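Local coordinates for Aac(6')-ib (Escherichia coli, PDB 2BUE), which probably transfers the acetyl group of acetyl-CoA to the 6'-amino group of aminoglycoside antibiotics, and so confers resistance to them, at residues A[47-52]-A[56-61]; A[94-99]-A[151-156]. The protein carries 2 engineered substitutions. One frame throughout, in Å; residues are numbered along the deposited sequence.

How the contacts relate
Contact 1 and contact 2 lie on two sides of the ribostamycin site. Their centres are about 20 Å apart and their nearest atoms about 5 Å, so they do not touch; the antibiotic bridges them. Contact 1 (47-52 with 56-61) is short-range and packs helix 46-49 and the residues after it against the loop leading to helix 61-68. It brings the ring of W52 and the carbonyl of W51 to the sugar that carries N3. Contact 2 (94-99 with 151-156) is long-range and reaches past strand 114-121 of the central sheet. Through Q94, Y96 and D155 it meets the rest of the drug. Coenzyme A adjoins both, touching W51 and P156.

Contact 1: residues A[47-52]-A[56-61]; sequences HIVEWW and EARPTL. With RIO (ribostamycin), chain C.
V49 meets R58 and A57 where the chain turns back after helix 46-49. Its CG2 methyl sits over the centre of one face of the R58 guanidinium, 3.7 Å from CZ of R58. V49 CG2 is also 3.7 Å from R58 CG. The two side chains cross at about a right angle. R58 is extended from CG to NE, and this carries its flat end across the valine. V49 CG1, anti to the backbone N (chi1 172°), lies between R58 and A57, 4.1 Å from A57 CB, and also touches the R58 chain. While its face rests on V49, the R58 guanidinium is held at its rim by a hydrogen bond from NH2 to the carbonyl of N44.

Water 1 joins the two backbones. It donates to W52 O at 2.7 Å and accepts a weak bond from R58 N at 3.3 Å.

W52 turns its ring to the antibiotic. C13 of ribostamycin lies 3.8 Å above one face, offset toward the rim, and W52 CE3 is 3.8 Å from ribostamycin C12. The indole NE1 is hydrogen-bonded to the hydroxyl of Y68. The ribostamycin hydroxyl O7 donates to W51 O at 2.9 Å; Y68 and the backbone N of G53 also bond the drug. The segments are thus joined by a methyl laid on R58, by apolar V49-A57 contact and by one water held more firmly on the W52 side. The indole offers the sugar a broad flat surface, and its bond to Y68 would limit ring rotation.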
loop_
_atom_site.group_PDB
_atom_site.type_symbol
_atom_site.label_atom_id
_atom_site.label_comp_id
_atom_site.label_asym_id
_atom_site.label_seq_id
_atom_site.Cartn_x
_atom_site.Cartn_y
_atom_site.Cartn_z
ATOM N N HIS A 47 9.166 8.399 -11.538
ATOM C CA HIS A 47 9.360 7.057 -10.940
ATOM C C HIS A 47 8.086 6.464 -10.332
ATOM O O HIS A 47 7.993 5.257 -10.096
ATOM C CB HIS A 47 10.488 7.050 -9.911
ATOM C CG HIS A 47 10.147 7.715 -8.617
ATOM N ND1 HIS A 47 10.203 9.085 -8.441
ATOM C CD2 HIS A 47 9.774 7.195 -7.419
ATOM C CE1 HIS A 47 9.876 9.376 -7.194
ATOM N NE2 HIS A 47 9.599 8.250 -6.556
ATOM N N ILE A 48 7.119 7.333 -10.068
ATOM C CA ILE A 48 5.835 6.940 -9.498
ATOM C C ILE A 48 4.799 6.704 -10.611
ATOM O O ILE A 48 4.068 5.706 -10.619
ATOM C CB ILE A 48 5.359 8.012 -8.462
ATOM C CG1 ILE A 48 6.290 7.963 -7.230
ATOM C CG2 ILE A 48 3.904 7.744 -8.033
ATOM C CD1 ILE A 48 6.237 9.155 -6.299
ATOM N N VAL A 49 4.751 7.620 -11.562
ATOM C CA VAL A 49 3.847 7.487 -12.699
ATOM C C VAL A 49 3.988 6.100 -13.360
ATOM O O VAL A 49 2.996 5.499 -13.774
ATOM C CB VAL A 49 4.089 8.613 -13.732
ATOM C CG1 VAL A 49 3.301 8.356 -14.986
ATOM C CG2 VAL A 49 3.687 9.948 -13.137
ATOM N N GLU A 50 5.226 5.616 -13.434
ATOM C CA GLU A 50 5.538 4.323 -14.038
ATOM C C GLU A 50 4.671 3.166 -13.500
ATOM O O GLU A 50 4.246 2.276 -14.268
ATOM C CB GLU A 50 7.030 4.029 -13.829
ATOM C CG GLU A 50 7.488 2.690 -14.382
ATOM C CD GLU A 50 8.999 2.501 -14.348
ATOM O OE1 GLU A 50 9.709 3.198 -13.582
ATOM O OE2 GLU A 50 9.479 1.639 -15.120
ATOM N N TRP A 51 4.379 3.201 -12.200
ATOM C CA TRP A 51 3.758 2.061 -11.497
ATOM C C TRP A 51 2.439 2.411 -10.795
ATOM O O TRP A 51 1.817 1.566 -10.159
ATOM C CB TRP A 51 4.739 1.504 -10.458
ATOM C CG TRP A 51 6.027 0.986 -11.046
ATOM C CD1 TRP A 51 7.288 1.472 -10.833
ATOM C CD2 TRP A 51 6.168 -0.109 -11.965
ATOM N NE1 TRP A 51 8.208 0.740 -11.551
ATOM C CE2 TRP A 51 7.549 -0.233 -12.258
ATOM C CE3 TRP A 51 5.261 -0.998 -12.562
ATOM C CZ2 TRP A 51 8.050 -1.221 -13.126
ATOM C CZ3 TRP A 51 5.756 -1.974 -13.431
ATOM C CH2 TRP A 51 7.134 -2.066 -13.707
ATOM N N TRP A 52 2.034 3.673 -10.894
ATOM C CA TRP A 52 0.904 4.155 -10.129
ATOM C C TRP A 52 0.078 5.075 -10.966
ATOM O O TRP A 52 0.574 6.087 -11.464
ATOM C CB TRP A 52 1.375 4.927 -8.904
ATOM C CG TRP A 52 0.302 5.130 -7.871
ATOM C CD1 TRP A 52 -0.832 5.914 -7.973
ATOM C CD2 TRP A 52 0.261 4.534 -6.581
ATOM N NE1 TRP A 52 -1.573 5.828 -6.808
ATOM C CE2 TRP A 52 -0.915 4.998 -5.936
ATOM C CE3 TRP A 52 1.110 3.650 -5.894
ATOM C CZ2 TRP A 52 -1.263 4.606 -4.645
ATOM C CZ3 TRP A 52 0.763 3.262 -4.594
ATOM C CH2 TRP A 52 -0.416 3.740 -3.991
ATOM N N GLU A 56 -5.517 6.431 -14.593
ATOM C CA GLU A 56 -5.456 7.685 -13.841
ATOM C C GLU A 56 -4.028 8.198 -13.596
ATOM O O GLU A 56 -3.829 9.056 -12.736
ATOM C CB GLU A 56 -6.205 7.544 -12.512
ATOM C CG GLU A 56 -7.720 7.432 -12.652
ATOM C CD GLU A 56 -8.398 6.975 -11.371
ATOM O OE1 GLU A 56 -7.762 7.052 -10.291
ATOM O OE2 GLU A 56 -9.572 6.538 -11.440
ATOM N N ALA A 57 -3.048 7.688 -14.352
ATOM C CA ALA A 57 -1.655 8.185 -14.249
ATOM C C ALA A 57 -1.635 9.695 -14.495
ATOM O O ALA A 57 -2.448 10.208 -15.259
ATOM C CB ALA A 57 -0.695 7.454 -15.251
ATOM N N ARG A 58 -0.712 10.385 -13.828
ATOM C CA ARG A 58 -0.570 11.838 -13.948
ATOM C C ARG A 58 -1.868 12.597 -13.669
ATOM O O ARG A 58 -2.349 13.374 -14.519
ATOM C CB ARG A 58 0.028 12.220 -15.301
ATOM C CG ARG A 58 1.438 11.704 -15.446
ATOM C CD ARG A 58 2.177 12.360 -16.589
ATOM N NE ARG A 58 3.600 12.006 -16.564
ATOM C CZ ARG A 58 4.493 12.514 -15.718
ATOM N NH1 ARG A 58 5.762 12.112 -15.776
ATOM N NH2 ARG A 58 4.121 13.409 -14.802
ATOM N N PRO A 59 -2.414 12.425 -12.455
ATOM C CA PRO A 59 -3.650 13.100 -12.085
ATOM C C PRO A 59 -3.425 14.601 -11.945
ATOM O O PRO A 59 -2.325 15.043 -11.562
ATOM C CB PRO A 59 -3.959 12.523 -10.705
ATOM C CG PRO A 59 -2.601 12.224 -10.148
ATOM C CD PRO A 59 -1.838 11.669 -11.325
ATOM N N THR A 60 -4.461 15.372 -12.237
ATOM C CA THR A 60 -4.423 16.815 -11.989
ATOM C C THR A 60 -4.542 17.043 -10.479
ATOM O O THR A 60 -4.884 16.122 -9.721
ATOM C CB THR A 60 -5.615 17.528 -12.663
ATOM O OG1 THR A 60 -6.827 17.064 -12.049
ATOM C CG2 THR A 60 -5.630 17.308 -14.175
ATOM N N LEU A 61 -4.287 18.266 -10.038
ATOM C CA LEU A 61 -4.484 18.605 -8.632
ATOM C C LEU A 61 -5.935 18.324 -8.218
ATOM O O LEU A 61 -6.175 17.729 -7.154
ATOM C CB LEU A 61 -4.115 20.083 -8.387
ATOM C CG LEU A 61 -4.370 20.594 -6.966
ATOM C CD1 LEU A 61 -3.584 19.791 -5.898
ATOM C CD2 LEU A 61 -4.050 22.083 -6.885
HETATM O O1 RIO C . -5.082 4.743 -5.180
HETATM C C1 RIO C . -6.271 5.187 -4.511
HETATM C C2 RIO C . -7.478 4.856 -5.398
HETATM O O2 RIO C . -7.243 3.685 -6.206
HETATM C C3 RIO C . -7.728 2.521 -5.517
HETATM O O3 RIO C . -6.629 1.733 -5.014
HETATM C C4 RIO C . -6.662 0.318 -5.451
HETATM C C5 RIO C . -7.527 -0.562 -4.503
HETATM O O4 RIO C . -8.876 -0.127 -4.518
HETATM C C6 RIO C . -7.467 -2.067 -4.818
HETATM N N1 RIO C . -8.183 -2.813 -3.742
HETATM C C7 RIO C . -5.991 -2.546 -4.875
HETATM C C8 RIO C . -5.198 -1.719 -5.908
HETATM N N2 RIO C . -3.813 -2.263 -5.989
HETATM C C9 RIO C . -5.195 -0.199 -5.521
HETATM O O5 RIO C . -4.548 0.475 -6.639
HETATM C C10 RIO C . -3.664 1.525 -6.242
HETATM O O6 RIO C . -2.383 1.024 -5.948
HETATM C C11 RIO C . -1.612 0.508 -7.091
HETATM C C12 RIO C . -0.203 0.180 -6.542
HETATM N N3 RIO C . -0.223 -1.088 -5.796
HETATM C C13 RIO C . -1.529 1.563 -8.236
HETATM O O7 RIO C . -0.909 0.928 -9.380
HETATM C C14 RIO C . -2.947 2.066 -8.600
HETATM O O8 RIO C . -2.933 3.035 -9.687
HETATM C C15 RIO C . -3.666 2.613 -7.356
HETATM N N4 RIO C . -5.034 3.040 -7.649
HETATM C C16 RIO C . -8.674 3.051 -4.409
HETATM O O9 RIO C . -9.964 2.535 -4.694
HETATM C C17 RIO C . -8.769 4.566 -4.665
HETATM O O10 RIO C . -9.865 4.789 -5.595
HETATM O O HOH W 1 0.403 8.771 -11.164
#

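Contact 2: residues A[94-99]-A[151-156]; sequences QSYVAL and KIQTDP. With RIO (ribostamycin), chain C.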
loop_
_atom_site.group_PDB
_atom_site.type_symbol
_atom_site.label_atom_id
_atom_site.label_comp_id
_atom_site.label_asym_id
_atom_site.label_seq_id
_atom_site.Cartn_x
_atom_site.Cartn_y
_atom_site.Cartn_z
ATOM N N GLN A 94 -1.510 3.158 1.712
ATOM C CA GLN A 94 -2.931 3.024 2.035
ATOM C C GLN A 94 -3.202 1.586 2.409
ATOM O O GLN A 94 -2.509 0.670 1.922
ATOM C CB GLN A 94 -3.818 3.469 0.870
ATOM C CG GLN A 94 -3.529 2.715 -0.439
ATOM C CD GLN A 94 -4.414 3.167 -1.587
ATOM O OE1 GLN A 94 -4.740 4.360 -1.725
ATOM N NE2 GLN A 94 -4.765 2.223 -2.452
ATOM N N SER A 95 -4.161 1.397 3.318
ATOM C CA SER A 95 -4.681 0.072 3.604
ATOM C C SER A 95 -6.176 0.053 3.263
ATOM O O SER A 95 -6.853 1.095 3.309
ATOM C CB SER A 95 -4.466 -0.320 5.070
ATOM O OG SER A 95 -5.125 0.581 5.951
ATOM N N TYR A 96 -6.708 -1.118 2.945
ATOM C CA TYR A 96 -8.114 -1.202 2.578
ATOM C C TYR A 96 -8.717 -2.498 3.087
ATOM O O TYR A 96 -8.001 -3.504 3.276
ATOM C CB TYR A 96 -8.348 -1.000 1.047
ATOM C CG TYR A 96 -7.603 -2.011 0.198
ATOM C CD1 TYR A 96 -8.181 -3.264 -0.072
ATOM C CD2 TYR A 96 -6.329 -1.719 -0.336
ATOM C CE1 TYR A 96 -7.505 -4.230 -0.826
ATOM C CE2 TYR A 96 -5.644 -2.711 -1.113
ATOM C CZ TYR A 96 -6.242 -3.943 -1.338
ATOM O OH TYR A 96 -5.621 -4.930 -2.073
ATOM N N VAL A 97 -10.024 -2.458 3.341
ATOM C CA VAL A 97 -10.761 -3.680 3.650
ATOM C C VAL A 97 -11.092 -4.352 2.319
ATOM O O VAL A 97 -11.881 -3.835 1.527
ATOM C CB VAL A 97 -12.062 -3.366 4.452
ATOM C CG1 VAL A 97 -12.845 -4.680 4.721
ATOM C CG2 VAL A 97 -11.692 -2.664 5.776
ATOM N N ALA A 98 -10.527 -5.535 2.084
ATOM C CA ALA A 98 -10.691 -6.185 0.781
ATOM C C ALA A 98 -12.175 -6.497 0.444
ATOM O O ALA A 98 -12.628 -6.247 -0.664
ATOM C CB ALA A 98 -9.833 -7.453 0.717
ATOM N N LEU A 99 -12.919 -7.026 1.415
ATOM C CA LEU A 99 -14.340 -7.321 1.232
ATOM C C LEU A 99 -15.161 -6.051 0.875
ATOM O O LEU A 99 -16.191 -6.141 0.175
ATOM C CB LEU A 99 -14.861 -8.007 2.496
ATOM C CG LEU A 99 -16.223 -8.688 2.470
ATOM C CD1 LEU A 99 -16.177 -9.844 1.507
ATOM C CD2 LEU A 99 -16.563 -9.178 3.877
ATOM N N LYS A 151 -5.209 -11.298 7.891
ATOM C CA LYS A 151 -4.262 -11.549 6.797
ATOM C C LYS A 151 -4.094 -10.252 6.027
ATOM O O LYS A 151 -5.063 -9.494 5.907
ATOM C CB LYS A 151 -4.878 -12.598 5.851
ATOM C CG LYS A 151 -3.971 -12.961 4.670
ATOM C CD LYS A 151 -4.533 -14.188 3.950
ATOM C CE LYS A 151 -5.753 -13.848 3.111
ATOM N NZ LYS A 151 -6.432 -15.098 2.541
ATOM N N ILE A 152 -2.870 -9.976 5.575
ATOM C CA ILE A 152 -2.663 -8.810 4.717
ATOM C C ILE A 152 -2.356 -9.314 3.325
ATOM O O ILE A 152 -1.701 -10.342 3.166
ATOM C CB ILE A 152 -1.564 -7.886 5.247
ATOM C CG1 ILE A 152 -1.840 -7.546 6.725
ATOM C CG2 ILE A 152 -1.470 -6.607 4.406
ATOM C CD1 ILE A 152 -0.662 -6.929 7.428
ATOM N N GLN A 153 -2.894 -8.605 2.330
ATOM C CA GLN A 153 -2.643 -8.949 0.920
ATOM C C GLN A 153 -2.032 -7.767 0.203
ATOM O O GLN A 153 -2.161 -6.597 0.636
ATOM C CB GLN A 153 -3.931 -9.370 0.199
ATOM C CG GLN A 153 -4.916 -8.187 0.045
ATOM C CD GLN A 153 -6.193 -8.565 -0.689
ATOM O OE1 GLN A 153 -6.760 -9.650 -0.488
ATOM N NE2 GLN A 153 -6.680 -7.644 -1.511
ATOM N N THR A 154 -1.370 -8.051 -0.913
ATOM C CA THR A 154 -1.000 -6.978 -1.844
ATOM C C THR A 154 -1.006 -7.573 -3.260
ATOM O O THR A 154 -1.021 -8.793 -3.397
ATOM C CB THR A 154 0.339 -6.321 -1.493
ATOM O OG1 THR A 154 0.491 -5.091 -2.244
ATOM C CG2 THR A 154 1.496 -7.273 -1.738
ATOM N N ASP A 155 -1.003 -6.706 -4.266
ATOM C CA ASP A 155 -1.301 -7.136 -5.636
ATOM C C ASP A 155 -0.455 -6.381 -6.681
ATOM O O ASP A 155 -1.017 -5.752 -7.590
ATOM C CB ASP A 155 -2.804 -7.016 -5.924
ATOM C CG ASP A 155 -3.292 -5.551 -5.983
ATOM O OD1 ASP A 155 -2.666 -4.687 -5.323
ATOM O OD2 ASP A 155 -4.261 -5.283 -6.728
ATOM N N PRO A 156 0.888 -6.460 -6.560
ATOM C CA PRO A 156 1.739 -5.759 -7.519
ATOM C C PRO A 156 1.515 -6.267 -8.945
ATOM O O PRO A 156 1.132 -7.414 -9.145
ATOM C CB PRO A 156 3.166 -6.104 -7.063
ATOM C CG PRO A 156 3.010 -7.439 -6.281
ATOM C CD PRO A 156 1.667 -7.244 -5.578
HETATM O O1 RIO C . -5.082 4.743 -5.180
HETATM C C1 RIO C . -6.271 5.187 -4.511
HETATM C C2 RIO C . -7.478 4.856 -5.398
HETATM O O2 RIO C . -7.243 3.685 -6.206
HETATM C C3 RIO C . -7.728 2.521 -5.517
HETATM O O3 RIO C . -6.629 1.733 -5.014
HETATM C C4 RIO C . -6.662 0.318 -5.451
HETATM C C5 RIO C . -7.527 -0.562 -4.503
HETATM O O4 RIO C . -8.876 -0.127 -4.518
HETATM C C6 RIO C . -7.467 -2.067 -4.818
HETATM N N1 RIO C . -8.183 -2.813 -3.742
HETATM C C7 RIO C . -5.991 -2.546 -4.875
HETATM C C8 RIO C . -5.198 -1.719 -5.908
HETATM N N2 RIO C . -3.813 -2.263 -5.989
HETATM C C9 RIO C . -5.195 -0.199 -5.521
HETATM O O5 RIO C . -4.548 0.475 -6.639
HETATM C C10 RIO C . -3.664 1.525 -6.242
HETATM O O6 RIO C . -2.383 1.024 -5.948
HETATM C C11 RIO C . -1.612 0.508 -7.091
HETATM C C12 RIO C . -0.203 0.180 -6.542
HETATM N N3 RIO C . -0.223 -1.088 -5.796
HETATM C C13 RIO C . -1.529 1.563 -8.236
HETATM O O7 RIO C . -0.909 0.928 -9.380
HETATM C C14 RIO C . -2.947 2.066 -8.600
HETATM O O8 RIO C . -2.933 3.035 -9.687
HETATM C C15 RIO C . -3.666 2.613 -7.356
HETATM N N4 RIO C . -5.034 3.040 -7.649
HETATM C C16 RIO C . -8.674 3.051 -4.409
HETATM O O9 RIO C . -9.964 2.535 -4.694
HETATM C C17 RIO C . -8.769 4.566 -4.665
HETATM O O10 RIO C . -9.865 4.789 -5.595
HETATM O O HOH W 2 -3.126 -4.365 -2.732
#
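This is a buried polar contact between strands 88-97 and 151-154 of the central sheet of the GNAT fold. The two are not sheet neighbours, since strand 114-121 runs between them. Q153 NE2 donates to Y96 OH at 3.0 Å. Q153 CG lies between its backbone N and carbonyl carbon (chi1 68°), and the extended chain beyond it brings NE2 to the hydroxyl. The bond is nearly straight, at 167°, and the hydroxyl lies in the plane of the Q153 amide. Ring and amide planes are 76° apart, and the amide nitrogen comes to the ring's edge. Q153 OE1 is hydrogen-bonded to the hydroxyl of Y187, so both ends of the amide are held. A98 packs beside it, with A98 CB 3.9 Å from Q153 NE2.

Ribostamycin N1 sits over one face of the Y96 ring, offset toward the rim, 3.3 Å from Y96 CZ. D155 OD1 accepts from ribostamycin N2 at 2.8 Å, and D155 OD2 takes a weak second bond. Q94 NE2 donates to ribostamycin O3 at 3.2 Å. Water 2 lies 2.6 Å from Y96 OH and also hydrogen-bonds D155 OD1. The drug's amines, if protonated, would suit the carboxylate and the aromatic face.

Strand 114-121 pairs by backbone hydrogen bonds with Q94, Y96 and A98. The W106 and Y96 rings meet nearly parallel. I152 packs on helix 131-144, and T154 and D155 touch strand 183-191.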